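Local coordinates for putative transcriptional regulator protein (Vibrio parahaemolyticus, PDB 3ER6) that is of unknown function but probably acts as a sequence-specific DNA-binding transcription regulator, represented here by its DJ-1/PfpI-like domain without the AraC-type DNA-binding part, at residues 98-101 and 102-106; 178-181 and 182-186. The protein carries 1 engineered substitution. One frame throughout, in Å; residues are numbered along the deposited sequence.

Neither contact closes a long loop: each joins residues four or five apart within or at the end of one helix, and the two follow in series along the chain without nesting or crossing. Contact 1 comes first and covers all but the first turn of helix 95-106, through to its end, between strands 77-80 and 110-114 in the chain; its buried side chains touch strand 77-80 and helix 117-124. Contact 2 finishes helix 173-184 and passes into helix 186-195; its side chains reach strands 9-14, 77-80 and 110-114 and helix 22-37. The centres of contact 1 and contact 2 lie about 24 Å apart. Strand 77-80, in the mixed sheet, receives side chains from both.

Contact 1. Residues 98-101 and 102-106; sequences FDWI and RELHL
Leu104 lays its CD1 methyl over one face of the Trp100 indole, one helical turn back. CD1 of Leu104 is 3.8 Å from the centroid of the Trp100 six-membered ring and only 19° off its normal, which qualifies as a CH-pi contact; Leu104 CD1 to Trp100 CE2 is 3.7 Å. The Trp100 torsion (chi1 177°) leaves CG beside the carbonyl carbon and the ring next to Leu104, whose CD1 sits 3.6 Å above the Trp100 ring plane, offset toward the rim. The indole has a second hold, since its NE1 hydrogen-bonds to Phe72 O and its ring meets that of Trp69.

Backbone bonding is regular. Arg102 N, Glu103 N, Leu104 N and His105 N donate in turn to the carbonyls of Phe98, Asp99, Trp100 and Ile101. The bond from Leu104 N to Trp100 O, 2.9 Å long with an N-H...O angle of 170°, ties together the same two residues that pack through their side chains.

On the exposed side, Glu103 CG, beside its own backbone N, lies 3.1 Å from Asp99 O, and the chain runs on extended.

Ile101 and Leu104 both touch Leu78 of strand 77-80, and Phe98 touches helix 117-124: an amphipathic alpha-helix packed on the central sheet of a DJ-1/PfpI-type alpha/beta domain.

Contact 2. Residues 178-181 and 182-186; sequences EIVE and EYFGK
The C-terminal end of helix 173-184 breaks here at Gly185, which leads directly into helix 186-195. Glu182 N, Tyr183 N and Phe184 N bond to the carbonyls of Glu178, Ile179 and Val180. Gly185 N still reaches Glu181 O at 2.8 Å, but the N-H...O angle falls to 139°, so the last bond is bent. Gly185 then leaves helical geometry with positive phi (97°) and takes the N-cap position of the next helix.

Among apolar side chains, Ile179 CG2 meets the Tyr183 ring at its edge and in its plane, 3.8 Å from Tyr183 CD2. The two side chains run alongside, pointing the same way, and both touch Ile77 and Lys110. Val180 CG1 comes to 4.1 Å from Phe184 CD2; the Phe184 ring also meets that of Phe40.

The carboxylates find their strongest polar partners outside residues 178-186. Glu178 OE1 and Glu182 OE2 stand 4.5 Å apart, a like-charge approach probably eased by Lys110, which forms a salt bridge with Glu182 OE1, while Tyr164 OH bonds to OE2. The extended Glu181 side chain lies alongside Lys186, its OE2 3.4 Å from Lys186 CG; Glu181 OE2 to Lys186 NZ is 4.5 Å, beyond a salt bridge. Glu181 OE1 instead pairs with Arg189. This is a helix C-terminus ended by a positive-phi glycine that also N-caps the next helix, its apolar side packed on the central sheet of the DJ-1/PfpI-type domain.

Contact 1. Residues 98-101 and 102-106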
# COMPACT_ATOMS: atom_id res chain seq x y z
N PHE A 98 1.71 -22.58 9.35
CA PHE A 98 0.50 -22.63 10.18
C PHE A 98 0.83 -22.93 11.64
O PHE A 98 0.20 -22.37 12.53
CB PHE A 98 -0.51 -23.67 9.67
CG PHE A 98 -1.37 -23.17 8.57
CD1 PHE A 98 -2.38 -22.25 8.86
CD2 PHE A 98 -1.17 -23.57 7.27
CE1 PHE A 98 -3.22 -21.77 7.83
CE2 PHE A 98 -1.97 -23.09 6.25
CZ PHE A 98 -3.01 -22.17 6.53
N ASP A 99 1.79 -23.82 11.90
CA ASP A 99 2.12 -24.13 13.28
C ASP A 99 2.68 -22.89 13.94
O ASP A 99 2.36 -22.59 15.06
CB ASP A 99 3.16 -25.28 13.40
CG ASP A 99 2.61 -26.64 12.93
OD1 ASP A 99 1.37 -26.79 12.89
OD2 ASP A 99 3.42 -27.54 12.58
N TRP A 100 3.52 -22.14 13.22
CA TRP A 100 4.14 -20.94 13.77
C TRP A 100 3.10 -19.83 14.12
O TRP A 100 3.13 -19.26 15.19
CB TRP A 100 5.18 -20.47 12.73
CG TRP A 100 5.91 -19.21 13.04
CD1 TRP A 100 6.91 -19.03 13.98
CD2 TRP A 100 5.82 -17.99 12.30
NE1 TRP A 100 7.39 -17.75 13.90
CE2 TRP A 100 6.73 -17.08 12.89
CE3 TRP A 100 4.99 -17.55 11.26
CZ2 TRP A 100 6.86 -15.76 12.45
CZ3 TRP A 100 5.13 -16.22 10.79
CH2 TRP A 100 6.07 -15.34 11.41
N ILE A 101 2.12 -19.62 13.26
CA ILE A 101 1.03 -18.67 13.51
C ILE A 101 0.18 -19.12 14.70
O ILE A 101 -0.19 -18.32 15.59
CB ILE A 101 0.17 -18.56 12.24
CG1 ILE A 101 0.99 -17.89 11.11
CG2 ILE A 101 -1.20 -17.83 12.52
CD1 ILE A 101 0.34 -18.02 9.69
N ARG A 102 -0.14 -20.41 14.69
CA ARG A 102 -0.95 -20.99 15.78
C ARG A 102 -0.22 -20.72 17.09
O ARG A 102 -0.82 -20.24 18.07
CB ARG A 102 -1.17 -22.48 15.54
CG ARG A 102 -1.82 -23.23 16.67
CD ARG A 102 -1.81 -24.75 16.35
NE ARG A 102 -2.28 -25.52 17.51
CZ ARG A 102 -3.56 -25.78 17.77
NH1 ARG A 102 -4.49 -25.39 16.94
NH2 ARG A 102 -3.89 -26.47 18.84
N GLU A 103 1.09 -20.99 17.13
CA GLU A 103 1.80 -20.86 18.39
C GLU A 103 1.91 -19.43 18.84
O GLU A 103 1.76 -19.13 20.03
CB GLU A 103 3.22 -21.46 18.33
CG GLU A 103 3.23 -22.97 18.01
CD GLU A 103 4.67 -23.50 17.70
OE1 GLU A 103 4.81 -24.30 16.75
OE2 GLU A 103 5.66 -23.12 18.39
N LEU A 104 2.27 -18.55 17.92
CA LEU A 104 2.38 -17.14 18.27
C LEU A 104 1.05 -16.67 18.86
O LEU A 104 1.02 -15.93 19.86
CB LEU A 104 2.76 -16.27 17.05
CG LEU A 104 4.21 -16.31 16.54
CD1 LEU A 104 4.28 -15.54 15.13
CD2 LEU A 104 5.24 -15.79 17.56
N HIS A 105 -0.06 -17.08 18.24
CA HIS A 105 -1.37 -16.70 18.79
C HIS A 105 -1.61 -17.25 20.21
O HIS A 105 -2.04 -16.52 21.11
CB HIS A 105 -2.48 -17.18 17.89
CG HIS A 105 -3.84 -16.89 18.42
ND1 HIS A 105 -4.72 -17.88 18.78
CD2 HIS A 105 -4.47 -15.72 18.66
CE1 HIS A 105 -5.86 -17.34 19.19
NE2 HIS A 105 -5.72 -16.03 19.15
N LEU A 106 -1.33 -18.54 20.41
CA LEU A 106 -1.39 -19.16 21.74
C LEU A 106 -0.52 -18.43 22.74
O LEU A 106 -0.87 -18.31 23.91
CB LEU A 106 -0.99 -20.64 21.68
CG LEU A 106 -1.95 -21.54 20.87
CD1 LEU A 106 -1.48 -23.04 20.70
CD2 LEU A 106 -3.38 -21.48 21.43

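Contact 2. Residues 178-181 and 182-186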
# COMPACT_ATOMS: atom_id res chain seq x y z
N GLU A 178 -6.25 1.42 15.63
CA GLU A 178 -6.57 0.77 16.87
C GLU A 178 -5.31 0.30 17.55
O GLU A 178 -5.10 0.60 18.71
CB GLU A 178 -7.53 -0.39 16.62
CG GLU A 178 -8.15 -0.90 17.90
CD GLU A 178 -9.02 0.16 18.61
OE1 GLU A 178 -8.93 0.18 19.84
OE2 GLU A 178 -9.75 0.96 17.95
N ILE A 179 -4.45 -0.39 16.82
CA ILE A 179 -3.20 -0.89 17.35
C ILE A 179 -2.32 0.29 17.77
O ILE A 179 -1.72 0.28 18.88
CB ILE A 179 -2.48 -1.73 16.27
CG1 ILE A 179 -3.22 -3.05 15.99
CG2 ILE A 179 -1.02 -1.97 16.61
CD1 ILE A 179 -3.36 -3.82 17.14
N VAL A 180 -2.27 1.34 16.93
CA VAL A 180 -1.56 2.56 17.34
C VAL A 180 -2.08 3.11 18.67
O VAL A 180 -1.29 3.44 19.52
CB VAL A 180 -1.60 3.69 16.26
CG1 VAL A 180 -0.99 5.02 16.82
CG2 VAL A 180 -0.81 3.22 15.08
N GLU A 181 -3.40 3.19 18.86
CA GLU A 181 -3.89 3.75 20.12
C GLU A 181 -3.49 2.86 21.31
O GLU A 181 -3.06 3.34 22.34
CB GLU A 181 -5.41 3.98 20.06
CG GLU A 181 -5.90 4.55 21.33
CD GLU A 181 -7.35 4.96 21.26
OE1 GLU A 181 -7.91 5.03 20.14
OE2 GLU A 181 -7.91 5.20 22.34
N GLU A 182 -3.61 1.56 21.14
CA GLU A 182 -3.18 0.59 22.18
C GLU A 182 -1.77 0.78 22.66
O GLU A 182 -1.54 0.75 23.87
CB GLU A 182 -3.36 -0.84 21.68
CG GLU A 182 -4.81 -1.16 21.56
CD GLU A 182 -5.07 -2.65 21.40
OE1 GLU A 182 -4.61 -3.43 22.29
OE2 GLU A 182 -5.75 -3.01 20.38
N TYR A 183 -0.81 0.95 21.74
CA TYR A 183 0.59 1.05 22.17
C TYR A 183 1.06 2.43 22.49
O TYR A 183 1.94 2.59 23.36
CB TYR A 183 1.50 0.45 21.11
CG TYR A 183 1.38 -1.05 21.05
CD1 TYR A 183 2.02 -1.85 22.01
CD2 TYR A 183 0.64 -1.67 20.07
CE1 TYR A 183 1.92 -3.23 21.97
CE2 TYR A 183 0.52 -3.08 20.01
CZ TYR A 183 1.16 -3.85 20.98
OH TYR A 183 1.08 -5.24 20.95
N PHE A 184 0.53 3.43 21.76
CA PHE A 184 1.05 4.78 21.80
C PHE A 184 0.06 5.83 22.35
O PHE A 184 0.46 6.95 22.66
CB PHE A 184 1.56 5.22 20.41
CG PHE A 184 2.61 4.33 19.84
CD1 PHE A 184 3.81 4.14 20.53
CD2 PHE A 184 2.43 3.70 18.62
CE1 PHE A 184 4.81 3.32 20.02
CE2 PHE A 184 3.44 2.88 18.10
CZ PHE A 184 4.62 2.69 18.80
N GLY A 185 -1.21 5.49 22.44
CA GLY A 185 -2.18 6.40 23.01
C GLY A 185 -2.97 7.24 22.02
O GLY A 185 -2.75 7.18 20.78
N LYS A 186 -3.86 8.05 22.55
CA LYS A 186 -4.85 8.74 21.73
C LYS A 186 -4.29 9.79 20.78
O LYS A 186 -4.69 9.87 19.60
CB LYS A 186 -5.94 9.40 22.59
CG LYS A 186 -7.14 8.51 22.81
CD LYS A 186 -8.32 9.26 23.50
CE LYS A 186 -8.09 9.39 25.04
NZ LYS A 186 -8.36 8.08 25.75